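Local structure of major extracellular endoglucanase (Xanthomonas campestris pv. campestris, 4TUF) at residues I9-D12 against V16-L19; D44-M49 against D93-E98; Q50-N55 against G322-D327; L108-P113 against A134-V139; G214-L219 against H272-G277. The protein catalyses the endohydrolysis of (1->4)-beta-D-glucosidic linkages in cellulose, lichenin and cereal beta-D-glucans, the chain here being its glycosyl hydrolase family 5 catalytic domain. One frame throughout, in Å; residues are numbered along the deposited sequence.

Interaction 1 (I9-D12 against V16-L19); sequences IVDD and VVQL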
# COMPACT_ATOMS: atom_id res chain seq x y z
N ILE A 9 -14.85 -5.46 4.42
CA ILE A 9 -14.93 -4.00 4.53
C ILE A 9 -16.31 -3.53 4.11
O ILE A 9 -16.73 -3.79 2.98
CB ILE A 9 -13.89 -3.30 3.65
CG1 ILE A 9 -12.49 -3.83 3.95
CG2 ILE A 9 -13.96 -1.80 3.84
CD1 ILE A 9 -11.48 -3.46 2.90
N VAL A 10 -17.01 -2.84 5.01
CA VAL A 10 -18.30 -2.26 4.65
C VAL A 10 -18.22 -0.74 4.74
O VAL A 10 -17.38 -0.20 5.47
CB VAL A 10 -19.44 -2.81 5.53
CG1 VAL A 10 -19.22 -4.28 5.81
CG2 VAL A 10 -19.54 -2.05 6.83
N ASP A 11 -19.06 -0.05 3.98
CA ASP A 11 -19.05 1.41 3.98
C ASP A 11 -20.08 1.95 4.97
O ASP A 11 -20.60 1.19 5.80
CB ASP A 11 -19.31 1.98 2.58
CG ASP A 11 -20.53 1.36 1.90
OD1 ASP A 11 -21.45 0.86 2.59
OD2 ASP A 11 -20.58 1.38 0.65
N ASP A 12 -20.37 3.24 4.89
CA ASP A 12 -21.38 3.86 5.75
C ASP A 12 -22.74 3.22 5.58
O ASP A 12 -23.46 3.00 6.55
CB ASP A 12 -21.48 5.36 5.47
CG ASP A 12 -20.43 6.17 6.19
OD1 ASP A 12 -19.33 5.63 6.44
OD2 ASP A 12 -20.71 7.35 6.50
N VAL A 16 -20.84 -4.29 1.19
CA VAL A 16 -19.47 -4.80 1.13
C VAL A 16 -18.66 -4.11 0.04
O VAL A 16 -19.08 -4.02 -1.11
CB VAL A 16 -19.44 -6.33 0.91
CG1 VAL A 16 -18.05 -6.78 0.47
CG2 VAL A 16 -19.85 -7.05 2.18
N VAL A 17 -17.49 -3.61 0.43
CA VAL A 17 -16.56 -2.97 -0.49
C VAL A 17 -15.49 -3.97 -0.96
O VAL A 17 -14.94 -4.71 -0.16
CB VAL A 17 -15.87 -1.77 0.20
CG1 VAL A 17 -14.73 -1.24 -0.65
CG2 VAL A 17 -16.89 -0.68 0.52
N GLN A 18 -15.22 -3.98 -2.26
CA GLN A 18 -14.12 -4.78 -2.79
C GLN A 18 -13.07 -3.87 -3.41
O GLN A 18 -13.38 -3.08 -4.31
CB GLN A 18 -14.61 -5.78 -3.82
CG GLN A 18 -13.51 -6.67 -4.36
CD GLN A 18 -13.93 -7.45 -5.58
OE1 GLN A 18 -15.01 -7.23 -6.13
NE2 GLN A 18 -13.07 -8.36 -6.02
N LEU A 19 -11.84 -3.98 -2.93
CA LEU A 19 -10.79 -3.07 -3.38
C LEU A 19 -10.00 -3.65 -4.54
O LEU A 19 -9.03 -4.37 -4.35
CB LEU A 19 -9.85 -2.74 -2.23
CG LEU A 19 -10.55 -2.12 -1.02
CD1 LEU A 19 -9.58 -2.00 0.12
CD2 LEU A 19 -11.14 -0.77 -1.40
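Ile9 and Val10 run antiparallel to Val16 and Val17. The backbone amide of Val17 gives its proton to the carbonyl of Ile9, N to O 2.7 Å, and the bond is almost straight at 177°. One step on, Val10 and Val16 form a non-hydrogen-bonded pair, with their CA atoms 4.5 Å apart. The CA of Val16 also lies 3.5 Å from the Ile9 O, a CA-H...O contact beside the main bond. Strand 9-10 and the start of strand 16-23 make a beta hairpin. The second strand carries on as a strand of the TIM barrel, while strand 2-3 pairs with the other edge of 9-10. The apolar contacts form on the face of Ile9 and Val17; Val10 and Val16 point to the other face. Ile9 offers its two branches to different partners. Its CG2 methyl lies 4.1 Å from the CB of Val17. Its CG1 branch stands anti to the carbonyl carbon (chi1 -54°) and extends to CD1, which meets the CD1 of Leu19 at 3.7 Å. The Ile9 and Leu19 side chains cross there at about a right angle. Val17 CG2 also reaches the CB of Asp11, 4.1 Å away. The carboxylate of Asp11 turns to the loop between the strands, where its OD1 accepts from the amides of Gly14 and Lys15. Tyr105 packs against both Val17 and Leu19 from strand 105-110.

Interaction 2 (D44-M49 against D93-E98); sequences DMIVQM and DKVIAE. With 2HP (dihydrogenphosphate ion), chain E.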
# COMPACT_ATOMS: atom_id res chain seq x y z
N ASP A 44 -7.06 12.77 -16.97
CA ASP A 44 -7.24 11.74 -17.99
C ASP A 44 -6.60 10.42 -17.59
O ASP A 44 -7.11 9.35 -17.93
CB ASP A 44 -6.68 12.22 -19.34
CG ASP A 44 -7.57 13.26 -20.00
OD1 ASP A 44 -8.49 13.78 -19.33
OD2 ASP A 44 -7.35 13.56 -21.20
N MET A 45 -5.48 10.49 -16.88
CA MET A 45 -4.81 9.29 -16.42
C MET A 45 -5.63 8.57 -15.33
O MET A 45 -5.62 7.34 -15.25
CB MET A 45 -3.41 9.63 -15.89
CG MET A 45 -2.52 8.42 -15.68
SD MET A 45 -0.76 8.81 -15.76
CE MET A 45 -0.60 9.92 -14.37
N ILE A 46 -6.33 9.33 -14.51
CA ILE A 46 -7.22 8.74 -13.52
C ILE A 46 -8.41 8.08 -14.21
O ILE A 46 -8.78 6.95 -13.89
CB ILE A 46 -7.72 9.79 -12.51
CG1 ILE A 46 -6.59 10.19 -11.56
CG2 ILE A 46 -8.91 9.26 -11.72
CD1 ILE A 46 -6.96 11.32 -10.63
N VAL A 47 -8.99 8.79 -15.17
CA VAL A 47 -10.10 8.29 -15.97
C VAL A 47 -9.75 6.94 -16.59
O VAL A 47 -10.59 6.04 -16.66
CB VAL A 47 -10.49 9.30 -17.08
CG1 VAL A 47 -11.28 8.63 -18.19
CG2 VAL A 47 -11.26 10.47 -16.49
N GLN A 48 -8.50 6.80 -17.02
CA GLN A 48 -8.06 5.58 -17.68
C GLN A 48 -7.95 4.41 -16.72
O GLN A 48 -8.32 3.29 -17.06
CB GLN A 48 -6.71 5.79 -18.36
CG GLN A 48 -6.31 4.61 -19.23
CD GLN A 48 -4.97 4.78 -19.89
OE1 GLN A 48 -4.15 5.60 -19.46
NE2 GLN A 48 -4.73 4.00 -20.94
N MET A 49 -7.44 4.66 -15.52
CA MET A 49 -7.20 3.56 -14.59
C MET A 49 -8.51 3.05 -14.01
O MET A 49 -8.61 1.89 -13.62
CB MET A 49 -6.21 3.98 -13.49
CG MET A 49 -6.76 4.83 -12.37
SD MET A 49 -5.49 5.15 -11.13
CE MET A 49 -4.60 6.52 -11.86
N ASP A 93 -4.86 17.70 -2.63
CA ASP A 93 -6.26 18.01 -2.37
C ASP A 93 -7.11 17.76 -3.61
O ASP A 93 -8.16 17.11 -3.53
CB ASP A 93 -6.42 19.47 -1.92
CG ASP A 93 -5.93 19.70 -0.50
OD1 ASP A 93 -5.55 18.72 0.18
OD2 ASP A 93 -5.95 20.87 -0.06
N LYS A 94 -6.64 18.25 -4.75
CA LYS A 94 -7.37 18.15 -6.00
C LYS A 94 -7.45 16.71 -6.54
O LYS A 94 -8.44 16.32 -7.15
CB LYS A 94 -6.73 19.07 -7.04
CG LYS A 94 -7.66 19.52 -8.14
CD LYS A 94 -7.02 20.61 -8.98
CE LYS A 94 -8.04 21.27 -9.88
NZ LYS A 94 -9.07 22.00 -9.08
N VAL A 95 -6.39 15.93 -6.31
CA VAL A 95 -6.36 14.55 -6.79
C VAL A 95 -7.30 13.66 -5.98
O VAL A 95 -8.06 12.86 -6.54
CB VAL A 95 -4.93 13.97 -6.74
CG1 VAL A 95 -4.96 12.47 -6.99
CG2 VAL A 95 -4.05 14.66 -7.77
N ILE A 96 -7.26 13.79 -4.66
CA ILE A 96 -8.15 13.04 -3.78
C ILE A 96 -9.60 13.40 -4.06
O ILE A 96 -10.49 12.53 -4.02
CB ILE A 96 -7.79 13.29 -2.30
CG1 ILE A 96 -6.52 12.52 -1.94
CG2 ILE A 96 -8.92 12.85 -1.38
CD1 ILE A 96 -5.81 13.05 -0.72
N ALA A 97 -9.85 14.67 -4.37
CA ALA A 97 -11.19 15.13 -4.71
C ALA A 97 -11.67 14.50 -6.02
O ALA A 97 -12.87 14.26 -6.20
CB ALA A 97 -11.22 16.65 -4.81
N GLU A 98 -10.74 14.23 -6.93
CA GLU A 98 -11.08 13.65 -8.23
C GLU A 98 -11.43 12.17 -8.10
O GLU A 98 -12.42 11.71 -8.66
CB GLU A 98 -9.93 13.83 -9.23
CG GLU A 98 -10.14 13.10 -10.55
CD GLU A 98 -11.30 13.66 -11.36
OE1 GLU A 98 -11.78 14.78 -11.04
OE2 GLU A 98 -11.73 12.99 -12.32
P 2HP E . -10.66 21.95 -12.86
O1 2HP E . -12.03 22.58 -12.71
O2 2HP E . -10.36 21.70 -14.32
O3 2HP E . -9.62 22.89 -12.29
O4 2HP E . -10.63 20.64 -12.11
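The carboxylate of Glu98 is the flat group of this contact, and neither its faces nor its edges receive an atom of 44-49. Ile46 meets the stem of that side chain instead. Its CD1 methyl lies 3.6 Å from the CG of Glu98, and its CG2 is 4.2 Å from the same atom. The two side chains cross at a slant. Glu98 sends CG away from its own backbone N (chi1 173°), then bends at chi2 (66°), which turns the carboxylate off the line of approach. Its OE1 forms a long, weak ion pair with Lys43. The same Ile46 CD1 touches the CG1 of Val95 at 4.3 Å, one turn back along the second helix. Trp42 packs on Val95 and Glu98, and Phe99 and Arg102 pack on Ile46. On 93-98, Lys94 takes part in a dihydrogenphosphate site with Lys43 and Asp82; its NZ is 3.4 Å from O3 of the ion. No hydrogen bond joins the two segments. The packing is that of two outer helices of the TIM barrel: helix 42-51 follows strand 16-23, and helix 88-102 follows strand 56-61.

Interaction 3 (Q50-N55 against G322-D327); sequences QGLGFN and GGILRD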
# COMPACT_ATOMS: atom_id res chain seq x y z
N GLN A 50 -9.54 3.89 -13.99
CA GLN A 50 -10.84 3.42 -13.55
C GLN A 50 -11.47 2.57 -14.64
O GLN A 50 -12.15 1.58 -14.35
CB GLN A 50 -11.77 4.58 -13.18
CG GLN A 50 -13.09 4.11 -12.58
CD GLN A 50 -13.99 5.25 -12.16
OE1 GLN A 50 -14.24 6.19 -12.92
NE2 GLN A 50 -14.49 5.18 -10.93
N GLY A 51 -11.22 2.95 -15.89
CA GLY A 51 -11.76 2.24 -17.04
C GLY A 51 -11.22 0.83 -17.21
O GLY A 51 -11.86 -0.01 -17.83
N LEU A 52 -10.03 0.58 -16.67
CA LEU A 52 -9.41 -0.74 -16.77
C LEU A 52 -10.04 -1.70 -15.78
O LEU A 52 -9.90 -2.92 -15.91
CB LEU A 52 -7.91 -0.66 -16.54
CG LEU A 52 -7.10 0.13 -17.56
CD1 LEU A 52 -5.70 0.38 -17.03
CD2 LEU A 52 -7.05 -0.60 -18.89
N GLY A 53 -10.73 -1.15 -14.78
CA GLY A 53 -11.41 -1.95 -13.80
C GLY A 53 -11.07 -1.62 -12.36
O GLY A 53 -11.69 -2.14 -11.44
N PHE A 54 -10.07 -0.76 -12.16
CA PHE A 54 -9.66 -0.38 -10.81
C PHE A 54 -10.71 0.51 -10.15
O PHE A 54 -11.22 1.43 -10.79
CB PHE A 54 -8.31 0.35 -10.81
CG PHE A 54 -7.15 -0.48 -11.29
CD1 PHE A 54 -6.57 -1.43 -10.47
CD2 PHE A 54 -6.60 -0.27 -12.54
CE1 PHE A 54 -5.50 -2.18 -10.91
CE2 PHE A 54 -5.53 -1.01 -12.99
CZ PHE A 54 -4.97 -1.97 -12.17
N ASN A 55 -11.02 0.24 -8.89
CA ASN A 55 -11.93 1.11 -8.15
C ASN A 55 -11.29 1.60 -6.86
O ASN A 55 -11.96 2.19 -6.02
CB ASN A 55 -13.23 0.38 -7.84
CG ASN A 55 -13.11 -0.58 -6.68
OD1 ASN A 55 -12.03 -1.09 -6.38
ND2 ASN A 55 -14.23 -0.82 -6.00
N GLY A 322 8.33 -2.49 -13.11
CA GLY A 322 7.50 -1.87 -14.12
C GLY A 322 6.11 -1.67 -13.54
O GLY A 322 5.92 -1.79 -12.32
N GLY A 323 5.14 -1.36 -14.38
CA GLY A 323 3.80 -1.09 -13.89
C GLY A 323 2.71 -1.60 -14.81
O GLY A 323 2.91 -2.54 -15.58
N ILE A 324 1.53 -1.00 -14.70
CA ILE A 324 0.43 -1.31 -15.58
C ILE A 324 0.66 -0.58 -16.91
O ILE A 324 0.42 -1.14 -17.99
CB ILE A 324 -0.91 -0.90 -14.96
CG1 ILE A 324 -1.12 -1.65 -13.64
CG2 ILE A 324 -2.06 -1.21 -15.89
CD1 ILE A 324 -1.17 -3.15 -13.80
N LEU A 325 1.15 0.65 -16.84
CA LEU A 325 1.53 1.39 -18.03
C LEU A 325 2.95 1.03 -18.47
O LEU A 325 3.80 0.72 -17.65
CB LEU A 325 1.45 2.90 -17.79
CG LEU A 325 0.07 3.49 -17.50
CD1 LEU A 325 0.22 4.95 -17.12
CD2 LEU A 325 -0.85 3.35 -18.69
N ARG A 326 3.19 1.08 -19.78
CA ARG A 326 4.54 0.93 -20.29
C ARG A 326 5.28 2.27 -20.20
O ARG A 326 4.75 3.23 -19.65
CB ARG A 326 4.52 0.42 -21.73
CG ARG A 326 3.85 -0.93 -21.91
CD ARG A 326 4.12 -1.50 -23.30
NE ARG A 326 3.40 -2.75 -23.53
CZ ARG A 326 3.85 -3.95 -23.17
NH1 ARG A 326 5.03 -4.05 -22.57
NH2 ARG A 326 3.14 -5.04 -23.42
N ASP A 327 6.49 2.32 -20.73
CA ASP A 327 7.35 3.49 -20.57
C ASP A 327 6.85 4.71 -21.35
O ASP A 327 7.30 5.83 -21.10
CB ASP A 327 8.78 3.15 -20.98
CG ASP A 327 9.34 1.97 -20.20
OD1 ASP A 327 9.13 1.90 -18.97
OD2 ASP A 327 9.99 1.10 -20.83
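Ile324 takes both contacts of this pairing. Its CG2 methyl lies 4.1 Å from the CD1 of Leu52, and its CG1 lies 4.1 Å from the CZ of Phe54. The single isoleucine thus spreads two branches over two residues that flank Gly53. Leu52 and Ile324 slide past each other in opposite directions, while the side chains of Phe54 and Ile324 come from opposite directions. With CG of Phe54 anti to the carbonyl carbon (chi1 -64°), the ring reaches out and CZ is the atom that meets Ile324. This is the packed part: Phe54 and Ile324 are both buried. The Leu52 side is more open, since Leu52 is partly exposed. The CA atoms of Leu52 and Ile324 are 9.9 Å apart, and side chains alone bridge the segments. The two segments bury 102 Å² in all, and no hydrogen bond joins them. Gly53 lets the chain turn between the two contact residues. It has a positive phi (127°) and closes a Schellman motif; one of the two bonds back into the last turn runs from Gly53 N to Gln50 O, 3.1 Å. Trp314 adds a further wall, touching Leu52, Ile324 and Leu325. Helix 334-344 covers the contact: Met337 packs on Leu52, Phe54 and Ile324, and Trp344 meets Phe54 edge-to-face. The loop 322-327, between strand 309-311 and that last helix, is thereby packed on the end of helix 42-51, just before strand 56-61.

Interaction 4 (L108-P113 against A134-V139); sequences LDHHTP and ADLRFV. With 2HP (dihydrogenphosphate ion), chain G; 2HP (dihydrogenphosphate ion), chain K.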
# COMPACT_ATOMS: atom_id res chain seq x y z
N LEU A 108 -4.63 6.25 1.85
CA LEU A 108 -3.43 7.06 1.98
C LEU A 108 -2.34 6.27 2.71
O LEU A 108 -2.63 5.41 3.53
CB LEU A 108 -3.74 8.38 2.71
CG LEU A 108 -4.71 9.27 1.92
CD1 LEU A 108 -5.25 10.41 2.75
CD2 LEU A 108 -4.04 9.83 0.67
N ASP A 109 -1.08 6.56 2.38
CA ASP A 109 0.06 5.76 2.82
C ASP A 109 1.23 6.66 3.22
O ASP A 109 1.77 7.40 2.40
CB ASP A 109 0.46 4.79 1.70
CG ASP A 109 1.88 4.26 1.84
OD1 ASP A 109 2.38 4.11 2.98
OD2 ASP A 109 2.51 3.96 0.80
N HIS A 110 1.63 6.59 4.49
CA HIS A 110 2.78 7.35 4.99
C HIS A 110 4.05 6.62 4.58
O HIS A 110 4.52 5.72 5.30
CB HIS A 110 2.71 7.51 6.50
CG HIS A 110 3.70 8.50 7.05
ND1 HIS A 110 5.06 8.31 6.96
CD2 HIS A 110 3.52 9.68 7.68
CE1 HIS A 110 5.68 9.34 7.51
NE2 HIS A 110 4.76 10.19 7.96
N HIS A 111 4.61 7.01 3.45
CA HIS A 111 5.56 6.14 2.75
C HIS A 111 6.99 6.35 3.19
O HIS A 111 7.73 5.39 3.42
CB HIS A 111 5.44 6.37 1.25
CG HIS A 111 5.81 5.18 0.43
ND1 HIS A 111 4.95 4.12 0.21
CD2 HIS A 111 6.95 4.88 -0.24
CE1 HIS A 111 5.54 3.22 -0.55
NE2 HIS A 111 6.76 3.66 -0.84
N THR A 112 7.40 7.61 3.30
CA THR A 112 8.78 7.94 3.64
C THR A 112 8.84 9.21 4.46
O THR A 112 8.08 10.14 4.20
CB THR A 112 9.65 8.11 2.39
OG1 THR A 112 10.88 8.75 2.75
CG2 THR A 112 8.94 8.96 1.35
N PRO A 113 9.73 9.24 5.47
CA PRO A 113 9.89 10.42 6.33
C PRO A 113 10.61 11.59 5.68
O PRO A 113 10.56 12.68 6.23
CB PRO A 113 10.71 9.87 7.50
CG PRO A 113 11.51 8.76 6.90
CD PRO A 113 10.59 8.12 5.89
N ALA A 134 1.83 13.33 14.38
CA ALA A 134 1.20 14.60 14.02
C ALA A 134 0.83 14.60 12.54
O ALA A 134 -0.21 15.13 12.15
CB ALA A 134 2.12 15.76 14.34
N ASP A 135 1.67 13.99 11.71
CA ASP A 135 1.42 13.97 10.28
C ASP A 135 0.24 13.07 9.93
O ASP A 135 -0.59 13.42 9.09
CB ASP A 135 2.69 13.56 9.53
CG ASP A 135 3.75 14.67 9.52
OD1 ASP A 135 3.39 15.84 9.78
OD2 ASP A 135 4.94 14.38 9.25
N LEU A 136 0.15 11.92 10.60
CA LEU A 136 -1.03 11.07 10.48
C LEU A 136 -2.31 11.82 10.88
O LEU A 136 -3.32 11.75 10.17
CB LEU A 136 -0.88 9.81 11.36
CG LEU A 136 0.24 8.83 10.99
CD1 LEU A 136 0.28 7.68 11.97
CD2 LEU A 136 0.10 8.32 9.57
N ARG A 137 -2.28 12.54 11.99
CA ARG A 137 -3.45 13.30 12.41
C ARG A 137 -3.76 14.40 11.41
O ARG A 137 -4.93 14.70 11.17
CB ARG A 137 -3.26 13.91 13.80
CG ARG A 137 -3.30 12.90 14.94
CD ARG A 137 -3.62 13.58 16.27
NE ARG A 137 -2.64 14.61 16.59
CZ ARG A 137 -1.51 14.38 17.24
NH1 ARG A 137 -1.21 13.15 17.64
NH2 ARG A 137 -0.68 15.38 17.49
N PHE A 138 -2.73 15.01 10.83
CA PHE A 138 -2.93 16.08 9.85
C PHE A 138 -3.73 15.59 8.66
O PHE A 138 -4.68 16.23 8.22
CB PHE A 138 -1.60 16.66 9.36
CG PHE A 138 -1.76 17.71 8.29
CD1 PHE A 138 -1.96 19.03 8.63
CD2 PHE A 138 -1.71 17.37 6.95
CE1 PHE A 138 -2.11 19.99 7.66
CE2 PHE A 138 -1.87 18.33 5.97
CZ PHE A 138 -2.07 19.64 6.33
N VAL A 139 -3.30 14.46 8.14
CA VAL A 139 -3.95 13.86 7.00
C VAL A 139 -5.38 13.43 7.34
O VAL A 139 -6.32 13.67 6.58
CB VAL A 139 -3.14 12.67 6.49
CG1 VAL A 139 -3.97 11.79 5.62
CG2 VAL A 139 -1.91 13.18 5.75
P 2HP G . 6.04 18.07 10.68
O1 2HP G . 4.63 17.91 11.22
O2 2HP G . 6.50 16.75 10.09
O3 2HP G . 6.06 19.11 9.58
O4 2HP G . 6.96 18.50 11.80
P 2HP K . 2.58 19.65 8.33
O1 2HP K . 1.68 20.55 7.50
O2 2HP K . 3.36 18.73 7.43
O3 2HP K . 3.54 20.51 9.12
O4 2HP K . 1.74 18.82 9.26
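His110 reaches Leu136 by turning its ring away from its own backbone N, with chi1 at -168°. Leu136 answers with CG anti to its carbonyl carbon (chi1 -64°), which carries CD2 to the His110 side chain. That methyl is 4.1 Å from the CB of His110 and equally far from its ring CD2, and the two side chains cross at about a right angle. Asp135 comes to the ring edge instead: its CB lies near the ring plane, 4.3 Å from NE2. The polar ends do not bond directly. The OH of Tyr127 links them, hydrogen-bonded to both His110 NE2 and Asp135 OD2. One helical turn beyond Asp135, Val139 CG1 packs on Leu108 CD1. The strand 105-110, the helix 129-143 and the strand 149-153 form one beta-alpha-beta unit of the TIM barrel. The helix runs back almost antiparallel to the strand, at 165°, with the two axes 10.2 Å apart. Leu152 of the next strand fills in beside Leu108, Leu136 and Val139. On the other side of the strand Asp109 points away from the helix, and its OD2 accepts from His111 ND1 at 2.5 Å, on the syn side of the carboxylate and close to the ring plane. Two dihydrogenphosphate ions lie beside Asp135 and Phe138, on the middle of helix 129-143. Asp135 OD1 lies 2.8 Å from O1 of one ion; Gln131 NE2 is hydrogen-bonded to that ion. The other ion holds an oxygen over one face of the Phe138 ring.

Interaction 5 (G214-L219 against H272-G277); sequences GNLQPL and HALLLG. With 2HP (dihydrogenphosphate ion), chain I.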
# COMPACT_ATOMS: atom_id res chain seq x y z
N GLY A 214 6.55 -7.59 5.32
CA GLY A 214 5.96 -8.83 4.84
C GLY A 214 5.68 -9.90 5.88
O GLY A 214 5.03 -10.90 5.57
N ASN A 215 6.17 -9.71 7.11
CA ASN A 215 6.02 -10.72 8.16
C ASN A 215 4.99 -10.34 9.21
O ASN A 215 5.13 -9.33 9.89
CB ASN A 215 7.36 -10.99 8.84
CG ASN A 215 7.32 -12.19 9.78
OD1 ASN A 215 6.41 -13.02 9.71
ND2 ASN A 215 8.31 -12.29 10.65
N LEU A 216 3.96 -11.17 9.36
CA LEU A 216 2.93 -10.92 10.35
C LEU A 216 2.93 -11.96 11.48
O LEU A 216 2.07 -11.91 12.37
CB LEU A 216 1.56 -10.90 9.68
CG LEU A 216 1.19 -9.62 8.94
CD1 LEU A 216 -0.12 -9.82 8.22
CD2 LEU A 216 1.10 -8.47 9.92
N GLN A 217 3.89 -12.88 11.44
CA GLN A 217 3.96 -13.97 12.41
C GLN A 217 3.83 -13.55 13.89
O GLN A 217 3.11 -14.21 14.64
CB GLN A 217 5.25 -14.77 12.23
CG GLN A 217 5.26 -15.73 11.06
CD GLN A 217 6.65 -16.24 10.75
OE1 GLN A 217 7.02 -17.35 11.14
NE2 GLN A 217 7.45 -15.41 10.08
N PRO A 218 4.53 -12.48 14.32
CA PRO A 218 4.46 -12.15 15.75
C PRO A 218 3.07 -11.72 16.25
O PRO A 218 2.86 -11.62 17.46
CB PRO A 218 5.46 -10.99 15.89
CG PRO A 218 6.40 -11.17 14.77
CD PRO A 218 5.55 -11.66 13.64
N LEU A 219 2.13 -11.48 15.33
CA LEU A 219 0.76 -11.14 15.71
C LEU A 219 0.07 -12.29 16.45
O LEU A 219 -0.90 -12.09 17.17
CB LEU A 219 -0.04 -10.75 14.46
CG LEU A 219 -1.52 -10.40 14.62
CD1 LEU A 219 -1.69 -9.24 15.59
CD2 LEU A 219 -2.12 -10.06 13.27
N HIS A 272 -8.58 -12.36 10.51
CA HIS A 272 -8.42 -10.92 10.32
C HIS A 272 -8.75 -10.51 8.89
O HIS A 272 -8.48 -11.25 7.95
CB HIS A 272 -7.00 -10.48 10.65
CG HIS A 272 -6.63 -10.61 12.09
ND1 HIS A 272 -6.18 -11.80 12.64
CD2 HIS A 272 -6.63 -9.71 13.10
CE1 HIS A 272 -5.93 -11.62 13.92
NE2 HIS A 272 -6.19 -10.36 14.23
N ALA A 273 -9.31 -9.31 8.74
CA ALA A 273 -9.43 -8.71 7.41
C ALA A 273 -8.03 -8.53 6.87
O ALA A 273 -7.18 -7.92 7.53
CB ALA A 273 -10.17 -7.39 7.47
N LEU A 274 -7.77 -9.06 5.68
CA LEU A 274 -6.43 -9.03 5.12
C LEU A 274 -6.43 -8.85 3.61
O LEU A 274 -7.27 -9.40 2.89
CB LEU A 274 -5.67 -10.31 5.50
CG LEU A 274 -4.16 -10.40 5.24
CD1 LEU A 274 -3.51 -11.29 6.28
CD2 LEU A 274 -3.87 -10.92 3.83
N LEU A 275 -5.47 -8.06 3.14
CA LEU A 275 -5.20 -7.90 1.72
C LEU A 275 -3.73 -7.53 1.56
O LEU A 275 -3.06 -7.22 2.54
CB LEU A 275 -6.12 -6.84 1.10
CG LEU A 275 -6.28 -5.47 1.77
CD1 LEU A 275 -5.03 -4.61 1.68
CD2 LEU A 275 -7.46 -4.73 1.15
N LEU A 276 -3.22 -7.54 0.34
CA LEU A 276 -1.85 -7.10 0.10
C LEU A 276 -1.79 -5.61 -0.25
O LEU A 276 -2.42 -5.15 -1.19
CB LEU A 276 -1.22 -7.93 -1.01
CG LEU A 276 -1.13 -9.42 -0.71
CD1 LEU A 276 -0.63 -10.18 -1.93
CD2 LEU A 276 -0.24 -9.64 0.49
N GLY A 277 -1.00 -4.86 0.52
CA GLY A 277 -0.79 -3.45 0.23
C GLY A 277 0.04 -3.24 -1.02
O GLY A 277 -0.18 -2.29 -1.78
P 2HP I . -4.81 -15.04 15.55
O1 2HP I . -6.16 -15.31 16.17
O2 2HP I . -5.00 -14.69 14.10
O3 2HP I . -4.15 -13.89 16.27
O4 2HP I . -3.93 -16.27 15.67
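Leu219 lays a methyl on the His272 ring, and Leu216 points its tip at Leu274. The first pair is a CH-pi contact. Leu219 CD2 sits over one face of the imidazole, 4.3 Å from its centroid and 15° off the ring normal, displaced toward the CE1–NE2 side. The two side chains come from opposite directions. Leu219 directs CG anti to its backbone N (chi1 178°), which brings this methyl over the ring. At the edge of the same ring, near its plane, lies O2 of a dihydrogenphosphate ion, 3.2 Å from His272 CE1. Thr271 OG1 is hydrogen-bonded to the ion. In the second pair Leu216 and Leu274 meet tip to tip, CD1 to CD1 at 4.2 Å. Leu233 packs on Leu219 and His272, and Phe265 and Pro235 pack on Leu216. The turn that carries both Leu216 and Leu219 is held by bonds within 214-219. Asn215 OD1 accepts from Gln217 N at 3.1 Å, which makes an Asx turn, and also from Gln217 NE2 at 2.6 Å. The two donors come from opposite faces of the amide plane. With ND2 bonded to Thr199 and Ser205, these bonds hold the Asn215 amide in place. Gly214 and Asn215 both face Ile198 in a classic beta bulge. The contact joins a loop between barrel strands 192-195 and 231-238, tied by the disulfide Cys204–Cys221, to the run leading into strand 276-280. That strand carries Glu278, the nucleophile by similarity, as in other family 5 TIM barrels.

The five contacts are spread round one TIM barrel. Interactions 2 and 3 share helix 42-51, and their centres lie about 13 Å apart. Interaction 1 meets interaction 3 through a probable hydrogen bond, Gln18 O to Asn55 ND2 at 3.0 Å. It meets interaction 5 where Leu19 CD1 lies 3.6 Å from Leu275 CD2. Interaction 2 reaches interaction 4 through Ile96 CD1 and Leu108 CD2, 3.9 Å apart. Interactions 4 and 5 come closest to the active site inferred by similarity. The His110 side chain is about 11 Å from those of both Glu157 and Glu278. Leu216 is about 12 Å from Glu157, and Leu274 about 12 Å from Glu278, again between side chains.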